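Local coordinates for protein hydrazine synthase subunit beta (PDB 5C2V) that forms part of the complex that condenses nitric oxide with ammonium into hydrazine and may modulate hydroxylamine transport between the active sites of its partner subunits, at residues 193-198 with 204-209; 230-235 with 284-289; 268-273 with 279-284; 323-328 with 332-337. All blocks are in the same frame, centred on the assembly; numbering follows the deposited sequence.

Interaction 1 (193-198 with 204-209)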
loop_
_atom_site.group_PDB
_atom_site.type_symbol
_atom_site.label_atom_id
_atom_site.label_comp_id
_atom_site.label_asym_id
_atom_site.label_seq_id
_atom_site.Cartn_x
_atom_site.Cartn_y
_atom_site.Cartn_z
ATOM N N ARG B 193 -42.151 -1.236 -20.313
ATOM C CA ARG B 193 -42.597 -1.920 -21.522
ATOM C C ARG B 193 -43.059 -3.378 -21.403
ATOM O O ARG B 193 -43.685 -3.898 -22.327
ATOM C CB ARG B 193 -41.474 -1.848 -22.558
ATOM C CG ARG B 193 -41.147 -0.436 -23.014
ATOM C CD ARG B 193 -42.304 0.153 -23.806
ATOM N NE ARG B 193 -42.932 1.256 -23.090
ATOM C CZ ARG B 193 -42.760 2.535 -23.394
ATOM N NH1 ARG B 193 -41.985 2.882 -24.415
ATOM N NH2 ARG B 193 -43.363 3.464 -22.670
ATOM N N ASP B 194 -42.763 -4.039 -20.286
ATOM C CA ASP B 194 -43.133 -5.450 -20.147
ATOM C C ASP B 194 -43.122 -5.930 -18.695
ATOM O O ASP B 194 -42.502 -5.309 -17.833
ATOM C CB ASP B 194 -42.204 -6.326 -20.993
ATOM C CG ASP B 194 -42.890 -7.581 -21.503
ATOM O OD1 ASP B 194 -43.951 -7.949 -20.956
ATOM O OD2 ASP B 194 -42.370 -8.197 -22.458
ATOM N N VAL B 195 -43.805 -7.040 -18.434
ATOM C CA VAL B 195 -43.675 -7.738 -17.157
ATOM C C VAL B 195 -43.737 -9.256 -17.357
ATOM O O VAL B 195 -44.616 -9.757 -18.058
ATOM C CB VAL B 195 -44.764 -7.296 -16.155
ATOM C CG1 VAL B 195 -46.136 -7.263 -16.821
ATOM C CG2 VAL B 195 -44.765 -8.191 -14.922
ATOM N N VAL B 196 -42.806 -9.989 -16.749
ATOM C CA VAL B 196 -42.844 -11.451 -16.831
ATOM C C VAL B 196 -42.756 -12.113 -15.459
ATOM O O VAL B 196 -42.259 -11.522 -14.505
ATOM C CB VAL B 196 -41.708 -12.010 -17.717
ATOM C CG1 VAL B 196 -41.886 -11.567 -19.161
ATOM C CG2 VAL B 196 -40.351 -11.592 -17.178
ATOM N N TYR B 197 -43.247 -13.346 -15.378
ATOM C CA TYR B 197 -43.210 -14.129 -14.146
ATOM C C TYR B 197 -42.155 -15.226 -14.223
ATOM O O TYR B 197 -41.902 -15.781 -15.291
ATOM C CB TYR B 197 -44.577 -14.759 -13.860
ATOM C CG TYR B 197 -45.353 -14.125 -12.726
ATOM C CD1 TYR B 197 -45.030 -14.391 -11.401
ATOM C CD2 TYR B 197 -46.429 -13.286 -12.979
ATOM C CE1 TYR B 197 -45.745 -13.822 -10.364
ATOM C CE2 TYR B 197 -47.149 -12.714 -11.950
ATOM C CZ TYR B 197 -46.803 -12.983 -10.643
ATOM O OH TYR B 197 -47.519 -12.414 -9.616
ATOM N N THR B 198 -41.542 -15.536 -13.085
ATOM C CA THR B 198 -40.644 -16.679 -12.998
ATOM C C THR B 198 -41.475 -17.956 -12.894
ATOM O O THR B 198 -42.570 -17.935 -12.335
ATOM C CB THR B 198 -39.691 -16.566 -11.790
ATOM O OG1 THR B 198 -40.453 -16.388 -10.589
ATOM C CG2 THR B 198 -38.747 -15.388 -11.966
ATOM N N ILE B 204 -41.158 -11.306 -10.291
ATOM C CA ILE B 204 -41.517 -10.744 -11.589
ATOM C C ILE B 204 -40.429 -9.801 -12.087
ATOM O O ILE B 204 -39.815 -9.074 -11.304
ATOM C CB ILE B 204 -42.859 -9.981 -11.553
ATOM C CG1 ILE B 204 -42.881 -8.973 -10.405
ATOM C CG2 ILE B 204 -44.022 -10.949 -11.431
ATOM C CD1 ILE B 204 -44.130 -8.119 -10.369
ATOM N N ALA B 205 -40.186 -9.824 -13.392
ATOM C CA ALA B 205 -39.222 -8.919 -14.005
ATOM C C ALA B 205 -39.946 -7.835 -14.795
ATOM O O ALA B 205 -40.925 -8.114 -15.495
ATOM C CB ALA B 205 -38.260 -9.683 -14.899
ATOM N N VAL B 206 -39.471 -6.600 -14.660
ATOM C CA VAL B 206 -40.048 -5.460 -15.366
ATOM C C VAL B 206 -38.962 -4.583 -15.987
ATOM O O VAL B 206 -38.114 -4.044 -15.278
ATOM C CB VAL B 206 -40.914 -4.592 -14.426
ATOM C CG1 VAL B 206 -41.354 -3.317 -15.131
ATOM C CG2 VAL B 206 -42.119 -5.377 -13.922
ATOM N N THR B 207 -38.991 -4.438 -17.308
ATOM C CA THR B 207 -38.032 -3.581 -18.002
ATOM C C THR B 207 -38.499 -2.131 -18.024
ATOM O O THR B 207 -39.664 -1.852 -18.308
ATOM C CB THR B 207 -37.794 -4.045 -19.450
ATOM O OG1 THR B 207 -39.045 -4.411 -20.050
ATOM C CG2 THR B 207 -36.855 -5.235 -19.483
ATOM N N HIS B 208 -37.584 -1.210 -17.731
ATOM C CA HIS B 208 -37.919 0.210 -17.713
ATOM C C HIS B 208 -36.681 1.097 -17.769
ATOM O O HIS B 208 -35.555 0.614 -17.893
ATOM C CB HIS B 208 -38.735 0.549 -16.464
ATOM C CG HIS B 208 -37.968 0.404 -15.188
ATOM N ND1 HIS B 208 -37.204 1.420 -14.657
ATOM C CD2 HIS B 208 -37.845 -0.643 -14.334
ATOM C CE1 HIS B 208 -36.645 1.010 -13.533
ATOM N NE2 HIS B 208 -37.018 -0.238 -13.316
ATOM N N GLN B 209 -36.907 2.403 -17.675
ATOM C CA GLN B 209 -35.823 3.375 -17.646
ATOM C C GLN B 209 -35.861 4.205 -16.370
ATOM O O GLN B 209 -36.922 4.413 -15.781
ATOM C CB GLN B 209 -35.890 4.301 -18.862
ATOM C CG GLN B 209 -35.379 3.686 -20.151
ATOM C CD GLN B 209 -35.301 4.694 -21.281
ATOM O OE1 GLN B 209 -36.232 5.466 -21.505
ATOM N NE2 GLN B 209 -34.181 4.696 -21.995
#
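Val-196 and Ala-205 make two backbone bonds to each other. Val-196 N gives to Ala-205 O at 2.9 Å, and Ala-205 N returns a bond of 2.9 Å to Val-196 O. Their side chains meet on one face of the sheet, where Val-196 CG2 lies 3.6 Å from Ala-205 CB. Tyr-197 and Ile-204 are the next pair, on the other face. Their side chains run side by side and point the same way. Ile-204 CG2 sits over the middle of the Tyr-197 ring, 3.3 Å from the centroid and 4° off the ring normal, a CH-pi contact. With CG1 of Ile-204 placed between its backbone N and carbonyl carbon (chi1 51°), CG2 is the branch that meets the ring. Val-195 joins the same face, its CB 4.0 Å from Val-206 CG2. Farther along, Arg-193 N donates to Thr-207 O at 3.3 Å.

The second shell fixes the polar ends. Asp-194 OD2 accepts from Met-259 N, and Thr-207 OG1 bonds to Tyr-257 O, both on strand 256-261 of the next sheet. Val-196 also packs on that strand. On the other face, Val-195 and Tyr-197 rest on strand 155-160 of the preceding sheet. The Arg-193 guanidinium makes salt bridges to Asp-161 and to Glu-69 of the gamma subunit. The pair is the antiparallel hairpin of the first two strands of a beta-propeller blade, wedged between its two neighbours.

Interaction 2 (230-235 with 284-289)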
loop_
_atom_site.group_PDB
_atom_site.type_symbol
_atom_site.label_atom_id
_atom_site.label_comp_id
_atom_site.label_asym_id
_atom_site.label_seq_id
_atom_site.Cartn_x
_atom_site.Cartn_y
_atom_site.Cartn_z
ATOM N N VAL B 230 -33.637 -3.107 -15.318
ATOM C CA VAL B 230 -34.593 -4.189 -15.141
ATOM C C VAL B 230 -34.836 -4.368 -13.643
ATOM O O VAL B 230 -33.894 -4.378 -12.848
ATOM C CB VAL B 230 -34.096 -5.510 -15.773
ATOM C CG1 VAL B 230 -32.669 -5.814 -15.338
ATOM C CG2 VAL B 230 -35.033 -6.660 -15.429
ATOM N N THR B 231 -36.101 -4.480 -13.256
ATOM C CA THR B 231 -36.452 -4.576 -11.845
ATOM C C THR B 231 -37.076 -5.924 -11.499
ATOM O O THR B 231 -38.029 -6.365 -12.141
ATOM C CB THR B 231 -37.419 -3.450 -11.432
ATOM O OG1 THR B 231 -36.742 -2.189 -11.507
ATOM C CG2 THR B 231 -37.917 -3.661 -10.009
ATOM N N ILE B 232 -36.519 -6.569 -10.479
ATOM C CA ILE B 232 -37.042 -7.832 -9.979
ATOM C C ILE B 232 -37.830 -7.609 -8.695
ATOM O O ILE B 232 -37.291 -7.112 -7.705
ATOM C CB ILE B 232 -35.914 -8.847 -9.712
ATOM C CG1 ILE B 232 -34.984 -8.946 -10.923
ATOM C CG2 ILE B 232 -36.493 -10.207 -9.355
ATOM C CD1 ILE B 232 -35.672 -9.416 -12.183
ATOM N N ILE B 233 -39.107 -7.974 -8.715
ATOM C CA ILE B 233 -39.966 -7.819 -7.547
ATOM C C ILE B 233 -40.344 -9.179 -6.966
ATOM O O ILE B 233 -40.811 -10.063 -7.685
ATOM C CB ILE B 233 -41.251 -7.037 -7.891
ATOM C CG1 ILE B 233 -40.913 -5.597 -8.284
ATOM C CG2 ILE B 233 -42.225 -7.055 -6.720
ATOM C CD1 ILE B 233 -42.130 -4.749 -8.593
ATOM N N GLU B 234 -40.136 -9.337 -5.662
ATOM C CA GLU B 234 -40.482 -10.575 -4.977
ATOM C C GLU B 234 -41.979 -10.602 -4.682
ATOM O O GLU B 234 -42.507 -9.722 -3.999
ATOM C CB GLU B 234 -39.666 -10.719 -3.691
ATOM C CG GLU B 234 -38.177 -10.906 -3.938
ATOM C CD GLU B 234 -37.365 -10.930 -2.660
ATOM O OE1 GLU B 234 -37.809 -10.326 -1.660
ATOM O OE2 GLU B 234 -36.278 -11.546 -2.657
ATOM N N THR B 235 -42.656 -11.624 -5.197
ATOM C CA THR B 235 -44.114 -11.680 -5.169
ATOM C C THR B 235 -44.695 -11.957 -3.785
ATOM O O THR B 235 -45.906 -11.849 -3.584
ATOM C CB THR B 235 -44.638 -12.750 -6.139
ATOM O OG1 THR B 235 -44.286 -14.051 -5.654
ATOM C CG2 THR B 235 -44.041 -12.547 -7.521
ATOM N N ASP B 284 -30.166 -16.927 -12.086
ATOM C CA ASP B 284 -29.773 -17.449 -10.782
ATOM C C ASP B 284 -28.717 -16.567 -10.119
ATOM O O ASP B 284 -28.608 -16.528 -8.892
ATOM C CB ASP B 284 -29.274 -18.889 -10.906
ATOM C CG ASP B 284 -30.356 -19.838 -11.386
ATOM O OD1 ASP B 284 -31.406 -19.922 -10.716
ATOM O OD2 ASP B 284 -30.163 -20.501 -12.428
ATOM N N LYS B 285 -27.945 -15.860 -10.939
ATOM C CA LYS B 285 -27.012 -14.866 -10.426
ATOM C C LYS B 285 -27.765 -13.598 -10.031
ATOM O O LYS B 285 -27.430 -12.952 -9.037
ATOM C CB LYS B 285 -25.925 -14.548 -11.456
ATOM C CG LYS B 285 -24.933 -15.683 -11.687
ATOM C CD LYS B 285 -23.792 -15.258 -12.603
ATOM C CE LYS B 285 -22.740 -16.353 -12.723
ATOM N NZ LYS B 285 -21.595 -15.955 -13.593
ATOM N N VAL B 286 -28.782 -13.249 -10.814
ATOM C CA VAL B 286 -29.626 -12.095 -10.513
ATOM C C VAL B 286 -30.425 -12.314 -9.232
ATOM O O VAL B 286 -30.355 -11.514 -8.300
ATOM C CB VAL B 286 -30.605 -11.791 -11.666
ATOM C CG1 VAL B 286 -31.650 -10.777 -11.225
ATOM C CG2 VAL B 286 -29.853 -11.291 -12.886
ATOM N N LEU B 287 -31.178 -13.409 -9.196
ATOM C CA LEU B 287 -31.982 -13.760 -8.031
ATOM C C LEU B 287 -31.086 -14.068 -6.841
ATOM O O LEU B 287 -31.450 -13.794 -5.699
ATOM C CB LEU B 287 -32.893 -14.952 -8.334
ATOM C CG LEU B 287 -34.024 -14.707 -9.335
ATOM C CD1 LEU B 287 -34.832 -15.978 -9.560
ATOM C CD2 LEU B 287 -34.919 -13.572 -8.868
ATOM N N GLY B 288 -29.917 -14.640 -7.112
ATOM C CA GLY B 288 -28.927 -14.852 -6.072
ATOM C C GLY B 288 -28.503 -13.530 -5.464
ATOM O O GLY B 288 -28.332 -13.418 -4.250
ATOM N N LEU B 289 -28.342 -12.520 -6.316
ATOM C CA LEU B 289 -27.992 -11.181 -5.861
ATOM C C LEU B 289 -29.130 -10.559 -5.058
ATOM O O LEU B 289 -28.896 -9.859 -4.074
ATOM C CB LEU B 289 -27.634 -10.284 -7.049
ATOM C CG LEU B 289 -27.264 -8.837 -6.713
ATOM C CD1 LEU B 289 -26.095 -8.793 -5.740
ATOM C CD2 LEU B 289 -26.948 -8.053 -7.977
#
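The helical turn that presents Val-286 and Leu-287 to Ile-232 is held by the backbone bond from Gly-288 N to Asp-284 O, 2.9 Å. Leu-289 N bonds to Lys-285 O in the same way. The contact itself is apolar, and Ile-232 is the one residue of its strand that takes part. Its two branches divide the work. CG1 meets Val-286 CG1 at 3.8 Å, the two side chains running at a slant to each other. CG2 lies 3.7 Å from Leu-287 CD2, and here the chains cross at about a right angle. Ile-232 sets CG2 anti to its backbone N and CG1 beside that N (chi1 -50°), a rotation that turns one branch to Val-286 and the other to Leu-287.

In the propeller, strand 226-234 is the third strand of one blade. Helix 283-291 follows the third strand of the next blade and lies against the face of the first. Val-286 also rests on Leu-244 of strand 241-245, and Leu-287 on Tyr-203, so the helix spans several strands of the neighbouring blade. Tyr-311 packs against Val-286 as well. Ile-232 is held in its sheet by backbone bonding to Ala-242.

Interaction 3 (268-273 with 279-284)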
loop_
_atom_site.group_PDB
_atom_site.type_symbol
_atom_site.label_atom_id
_atom_site.label_comp_id
_atom_site.label_asym_id
_atom_site.label_seq_id
_atom_site.Cartn_x
_atom_site.Cartn_y
_atom_site.Cartn_z
ATOM N N LEU B 268 -32.909 -14.744 -18.546
ATOM C CA LEU B 268 -33.869 -13.712 -18.920
ATOM C C LEU B 268 -33.465 -13.082 -20.249
ATOM O O LEU B 268 -32.293 -12.765 -20.465
ATOM C CB LEU B 268 -33.978 -12.640 -17.835
ATOM C CG LEU B 268 -35.017 -11.545 -18.094
ATOM C CD1 LEU B 268 -36.402 -12.148 -18.270
ATOM C CD2 LEU B 268 -35.016 -10.515 -16.974
ATOM N N TYR B 269 -34.439 -12.909 -21.138
ATOM C CA TYR B 269 -34.171 -12.358 -22.463
ATOM C C TYR B 269 -34.852 -11.005 -22.634
ATOM O O TYR B 269 -36.056 -10.882 -22.425
ATOM C CB TYR B 269 -34.632 -13.334 -23.548
ATOM C CG TYR B 269 -33.990 -14.699 -23.441
ATOM C CD1 TYR B 269 -34.507 -15.667 -22.590
ATOM C CD2 TYR B 269 -32.863 -15.018 -24.187
ATOM C CE1 TYR B 269 -33.921 -16.913 -22.483
ATOM C CE2 TYR B 269 -32.271 -16.265 -24.088
ATOM C CZ TYR B 269 -32.806 -17.207 -23.235
ATOM O OH TYR B 269 -32.227 -18.450 -23.127
ATOM N N ILE B 270 -34.076 -9.995 -23.013
ATOM C CA ILE B 270 -34.587 -8.632 -23.119
ATOM C C ILE B 270 -34.343 -8.017 -24.490
ATOM O O ILE B 270 -33.196 -7.805 -24.888
ATOM C CB ILE B 270 -33.948 -7.709 -22.062
ATOM C CG1 ILE B 270 -34.230 -8.227 -20.652
ATOM C CG2 ILE B 270 -34.451 -6.280 -22.226
ATOM C CD1 ILE B 270 -33.580 -7.403 -19.562
ATOM N N GLY B 271 -35.420 -7.733 -25.214
ATOM C CA GLY B 271 -35.306 -6.976 -26.443
ATOM C C GLY B 271 -34.884 -5.551 -26.140
ATOM O O GLY B 271 -35.550 -4.844 -25.383
ATOM N N VAL B 272 -33.778 -5.128 -26.738
ATOM C CA VAL B 272 -33.312 -3.756 -26.608
ATOM C C VAL B 272 -33.518 -3.064 -27.943
ATOM O O VAL B 272 -32.794 -3.319 -28.917
ATOM C CB VAL B 272 -31.832 -3.679 -26.193
ATOM C CG1 VAL B 272 -31.443 -2.246 -25.895
ATOM C CG2 VAL B 272 -31.573 -4.564 -24.982
ATOM N N ARG B 273 -34.498 -2.167 -27.949
ATOM C CA ARG B 273 -35.053 -1.585 -29.163
ATOM C C ARG B 273 -34.180 -0.468 -29.719
ATOM O O ARG B 273 -33.969 -0.374 -30.927
ATOM C CB ARG B 273 -36.462 -1.064 -28.873
ATOM C CG ARG B 273 -37.343 -0.858 -30.090
ATOM C CD ARG B 273 -38.691 -0.295 -29.667
ATOM N NE ARG B 273 -39.697 -0.403 -30.718
ATOM C CZ ARG B 273 -39.938 0.542 -31.620
ATOM N NH1 ARG B 273 -39.244 1.671 -31.601
ATOM N NH2 ARG B 273 -40.873 0.357 -32.542
ATOM N N THR B 279 -30.437 -8.681 -24.973
ATOM C CA THR B 279 -29.626 -8.852 -23.775
ATOM C C THR B 279 -30.076 -10.077 -22.988
ATOM O O THR B 279 -31.220 -10.159 -22.538
ATOM C CB THR B 279 -29.685 -7.608 -22.869
ATOM O OG1 THR B 279 -28.950 -6.539 -23.478
ATOM C CG2 THR B 279 -29.077 -7.910 -21.509
ATOM N N ILE B 280 -29.166 -11.032 -22.834
ATOM C CA ILE B 280 -29.443 -12.263 -22.107
ATOM C C ILE B 280 -28.722 -12.272 -20.766
ATOM O O ILE B 280 -27.496 -12.104 -20.706
ATOM C CB ILE B 280 -29.027 -13.503 -22.915
ATOM C CG1 ILE B 280 -29.558 -13.407 -24.348
ATOM C CG2 ILE B 280 -29.516 -14.773 -22.234
ATOM C CD1 ILE B 280 -29.115 -14.542 -25.239
ATOM N N LEU B 281 -29.494 -12.474 -19.701
ATOM C CA LEU B 281 -28.980 -12.438 -18.336
ATOM C C LEU B 281 -29.139 -13.778 -17.624
ATOM O O LEU B 281 -30.048 -14.555 -17.933
ATOM C CB LEU B 281 -29.688 -11.346 -17.531
ATOM C CG LEU B 281 -29.688 -9.928 -18.103
ATOM C CD1 LEU B 281 -30.507 -9.000 -17.222
ATOM C CD2 LEU B 281 -28.266 -9.414 -18.251
ATOM N N ASP B 282 -28.265 -14.026 -16.651
ATOM C CA ASP B 282 -28.311 -15.247 -15.853
ATOM C C ASP B 282 -29.191 -14.998 -14.634
ATOM O O ASP B 282 -28.847 -14.202 -13.761
ATOM C CB ASP B 282 -26.898 -15.667 -15.437
ATOM C CG ASP B 282 -26.845 -17.061 -14.833
ATOM O OD1 ASP B 282 -27.684 -17.384 -13.965
ATOM O OD2 ASP B 282 -25.953 -17.839 -15.231
ATOM N N MET B 283 -30.320 -15.696 -14.570
ATOM C CA MET B 283 -31.345 -15.395 -13.578
ATOM C C MET B 283 -31.032 -15.925 -12.182
ATOM O O MET B 283 -31.590 -15.440 -11.204
ATOM C CB MET B 283 -32.701 -15.935 -14.036
ATOM C CG MET B 283 -33.442 -15.008 -14.984
ATOM S SD MET B 283 -33.737 -13.388 -14.246
ATOM C CE MET B 283 -34.808 -13.819 -12.877
ATOM N N ASP B 284 -30.166 -16.927 -12.086
ATOM C CA ASP B 284 -29.773 -17.449 -10.782
ATOM C C ASP B 284 -28.717 -16.567 -10.119
ATOM O O ASP B 284 -28.608 -16.528 -8.892
ATOM C CB ASP B 284 -29.274 -18.889 -10.906
ATOM C CG ASP B 284 -30.356 -19.838 -11.386
ATOM O OD1 ASP B 284 -31.406 -19.922 -10.716
ATOM O OD2 ASP B 284 -30.163 -20.501 -12.428
#
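Leu-268 and Met-283 form the apolar centre. Met-283 SD lies 3.7 Å from Leu-268 CB, and the two chains meet at a slant. The Met-283 chain is bent at chi2 (-58°) and again at chi3, which folds the sulfur back against the strand. On the same face Ile-270 CD1 touches Leu-281 CD1 at 4.2 Å. The opposite face carries Tyr-269 and Ile-280. There CE2 of the ring lies 3.6 Å from Ile-280 CG2. CG1 and CD1 of Ile-280 also lie close to Tyr-269 CD2 and CE2, so the isoleucine meets the ring obliquely. Met-261 of strand 256-261 adds to the Leu-268 side, and Leu-246 packs on both Ile-270 and Leu-281.

Between the faces runs the backbone ladder. Leu-268 N gives to Leu-281 O and Leu-281 N to Leu-268 O, each at 2.9 Å. Ile-270 and Thr-279 do the same, and their Ile-270 N to Thr-279 O bond is 2.9 Å but more bent, at 145°. At that end Val-272 CG2 comes up beside the Thr-279 hydroxyl, whose OG1 bonds to Asp-253. At the far end Asp-282 takes the N-cap position of the helix that follows: its OD1 accepts from Asp-284 N at 3.1 Å, nearly along the C-O axis of the carboxylate. Asp-282 OD1 also receives a weak bond from Lys-285 N. Here the two middle strands of a propeller blade form an antiparallel beta hairpin, which runs straight into a helix with a capped N terminus.

Interaction 4 (323-328 with 332-337); sequences SSVCLS and KFCYAA
Cys-326 and Tyr-335 pair closely in the middle of the contact. Cys-326 N donates to Tyr-335 O, and Tyr-335 N donates back to Cys-326 O at 2.9 Å, almost straight at 167°. Cys-326 SG stands between its backbone N and carbonyl carbon (chi1 70°), which puts it 4.0 Å from Tyr-335 CB. The thiol makes a sulfur-aromatic contact with the tyrosine: SG is 5.3 Å from the ring centroid and approaches obliquely. The other face is filled by Leu-327 and Cys-334, with Leu-327 CD2 3.6 Å from Cys-334 CB, and by Val-325 CG1, 3.7 Å from Ala-336 CB. Ala-337 N closes on Ser-324 O at 2.9 Å.

These are the first two strands of the last propeller blade, an antiparallel beta hairpin with a short turn. The Cys-326 and Tyr-335 face rests on Ile-18 of strand 15-20, from the first blade, so the chain's two ends meet here as the ring closes. On the other side Cys-334 packs against Tyr-269 of the preceding blade.

The turn end is looser. Ser-328 N still donates to Phe-333 O at 3.1 Å, but the return bond, from Phe-333 N to Ser-328 OG, is weak at 3.3 Å. The hydroxyl also bonds to Asp-330 within the turn. Lys-332 and Phe-333 are partly exposed. The Phe-333 ring has a cation-pi partner in Arg-348 and touches Ile-6 of the gamma subunit. At the other end, the bond from Ser-323 N to Ala-337 O is also weak.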
loop_
_atom_site.group_PDB
_atom_site.type_symbol
_atom_site.label_atom_id
_atom_site.label_comp_id
_atom_site.label_asym_id
_atom_site.label_seq_id
_atom_site.Cartn_x
_atom_site.Cartn_y
_atom_site.Cartn_z
ATOM N N SER B 323 -38.578 -4.898 -30.823
ATOM C CA SER B 323 -39.545 -4.485 -29.811
ATOM C C SER B 323 -40.104 -5.638 -28.975
ATOM O O SER B 323 -40.654 -5.412 -27.897
ATOM C CB SER B 323 -40.700 -3.733 -30.479
ATOM O OG SER B 323 -41.198 -4.454 -31.593
ATOM N N SER B 324 -39.970 -6.867 -29.465
ATOM C CA SER B 324 -40.542 -8.015 -28.765
ATOM C C SER B 324 -39.729 -9.293 -28.949
ATOM O O SER B 324 -39.108 -9.501 -29.989
ATOM C CB SER B 324 -41.981 -8.252 -29.232
ATOM O OG SER B 324 -42.600 -9.280 -28.481
ATOM N N VAL B 325 -39.742 -10.145 -27.928
ATOM C CA VAL B 325 -39.048 -11.427 -27.987
ATOM C C VAL B 325 -39.916 -12.556 -27.442
ATOM O O VAL B 325 -40.815 -12.324 -26.633
ATOM C CB VAL B 325 -37.722 -11.398 -27.196
ATOM C CG1 VAL B 325 -36.673 -10.578 -27.933
ATOM C CG2 VAL B 325 -37.951 -10.861 -25.790
ATOM N N CYS B 326 -39.645 -13.779 -27.889
ATOM C CA CYS B 326 -40.347 -14.947 -27.363
ATOM C C CYS B 326 -39.464 -16.190 -27.404
ATOM O O CYS B 326 -38.473 -16.235 -28.130
ATOM C CB CYS B 326 -41.643 -15.196 -28.140
ATOM S SG CYS B 326 -41.410 -15.776 -29.835
ATOM N N LEU B 327 -39.830 -17.199 -26.620
ATOM C CA LEU B 327 -39.038 -18.421 -26.526
ATOM C C LEU B 327 -39.807 -19.657 -26.970
ATOM O O LEU B 327 -41.034 -19.711 -26.877
ATOM C CB LEU B 327 -38.546 -18.627 -25.091
ATOM C CG LEU B 327 -37.402 -17.754 -24.582
ATOM C CD1 LEU B 327 -37.215 -17.972 -23.095
ATOM C CD2 LEU B 327 -36.120 -18.069 -25.329
ATOM N N SER B 328 -39.071 -20.653 -27.449
ATOM C CA SER B 328 -39.634 -21.972 -27.697
ATOM C C SER B 328 -39.843 -22.663 -26.352
ATOM O O SER B 328 -39.125 -22.375 -25.395
ATOM C CB SER B 328 -38.715 -22.795 -28.603
ATOM O OG SER B 328 -37.439 -22.971 -28.012
ATOM N N LYS B 332 -34.568 -23.500 -26.109
ATOM C CA LYS B 332 -33.310 -23.556 -26.848
ATOM C C LYS B 332 -33.238 -22.529 -27.976
ATOM O O LYS B 332 -32.192 -22.366 -28.605
ATOM C CB LYS B 332 -33.084 -24.967 -27.402
ATOM C CG LYS B 332 -33.749 -26.060 -26.585
ATOM C CD LYS B 332 -33.008 -27.385 -26.710
ATOM C CE LYS B 332 -32.838 -27.800 -28.161
ATOM N NZ LYS B 332 -32.124 -29.102 -28.283
ATOM N N PHE B 333 -34.344 -21.834 -28.226
ATOM C CA PHE B 333 -34.376 -20.818 -29.275
ATOM C C PHE B 333 -35.150 -19.568 -28.860
ATOM O O PHE B 333 -36.220 -19.655 -28.256
ATOM C CB PHE B 333 -34.977 -21.394 -30.559
ATOM C CG PHE B 333 -34.125 -22.449 -31.206
ATOM C CD1 PHE B 333 -33.012 -22.096 -31.949
ATOM C CD2 PHE B 333 -34.440 -23.791 -31.075
ATOM C CE1 PHE B 333 -32.225 -23.062 -32.546
ATOM C CE2 PHE B 333 -33.657 -24.762 -31.672
ATOM C CZ PHE B 333 -32.548 -24.396 -32.408
ATOM N N CYS B 334 -34.596 -18.407 -29.194
ATOM C CA CYS B 334 -35.221 -17.126 -28.889
ATOM C C CYS B 334 -35.448 -16.318 -30.162
ATOM O O CYS B 334 -34.524 -16.101 -30.941
ATOM C CB CYS B 334 -34.360 -16.327 -27.909
ATOM S SG CYS B 334 -35.041 -14.712 -27.465
ATOM N N TYR B 335 -36.680 -15.867 -30.366
ATOM C CA TYR B 335 -37.021 -15.102 -31.558
ATOM C C TYR B 335 -37.264 -13.637 -31.220
ATOM O O TYR B 335 -37.946 -13.323 -30.241
ATOM C CB TYR B 335 -38.253 -15.700 -32.240
ATOM C CG TYR B 335 -38.111 -17.170 -32.556
ATOM C CD1 TYR B 335 -37.524 -17.592 -33.742
ATOM C CD2 TYR B 335 -38.557 -18.138 -31.665
ATOM C CE1 TYR B 335 -37.390 -18.936 -34.033
ATOM C CE2 TYR B 335 -38.427 -19.484 -31.947
ATOM C CZ TYR B 335 -37.842 -19.878 -33.133
ATOM O OH TYR B 335 -37.710 -21.217 -33.419
ATOM N N ALA B 336 -36.700 -12.748 -32.034
ATOM C CA ALA B 336 -36.839 -11.311 -31.813
ATOM C C ALA B 336 -37.451 -10.608 -33.024
ATOM O O ALA B 336 -36.934 -10.707 -34.137
ATOM C CB ALA B 336 -35.489 -10.699 -31.475
ATOM N N ALA B 337 -38.548 -9.890 -32.796
ATOM C CA ALA B 337 -39.265 -9.207 -33.870
ATOM C C ALA B 337 -38.717 -7.803 -34.124
ATOM O O ALA B 337 -38.732 -6.948 -33.241
ATOM C CB ALA B 337 -40.751 -9.141 -33.549
#

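From the N terminus, interaction 1 comes first and closes a short hairpin loop. Its second strand is the sheet neighbour of strand 226-234, where interaction 2 opens; Val-206 O and Thr-231 N are 2.9 Å apart. Interaction 2 closes a long loop from that strand to helix 283-291. Interaction 3 forms within this loop and shares Asp-284 with it. Interaction 4 follows in series and closes the last short loop. None of the four cross. Side chains of 193-198 and 204-209 pack on 268-273, and Tyr-269 CE1 lies 3.5 Å from Leu-327 CD1. Three successive blades are thereby joined side by side, while interactions 2 and 4 stay about 12 Å apart at their nearest atoms.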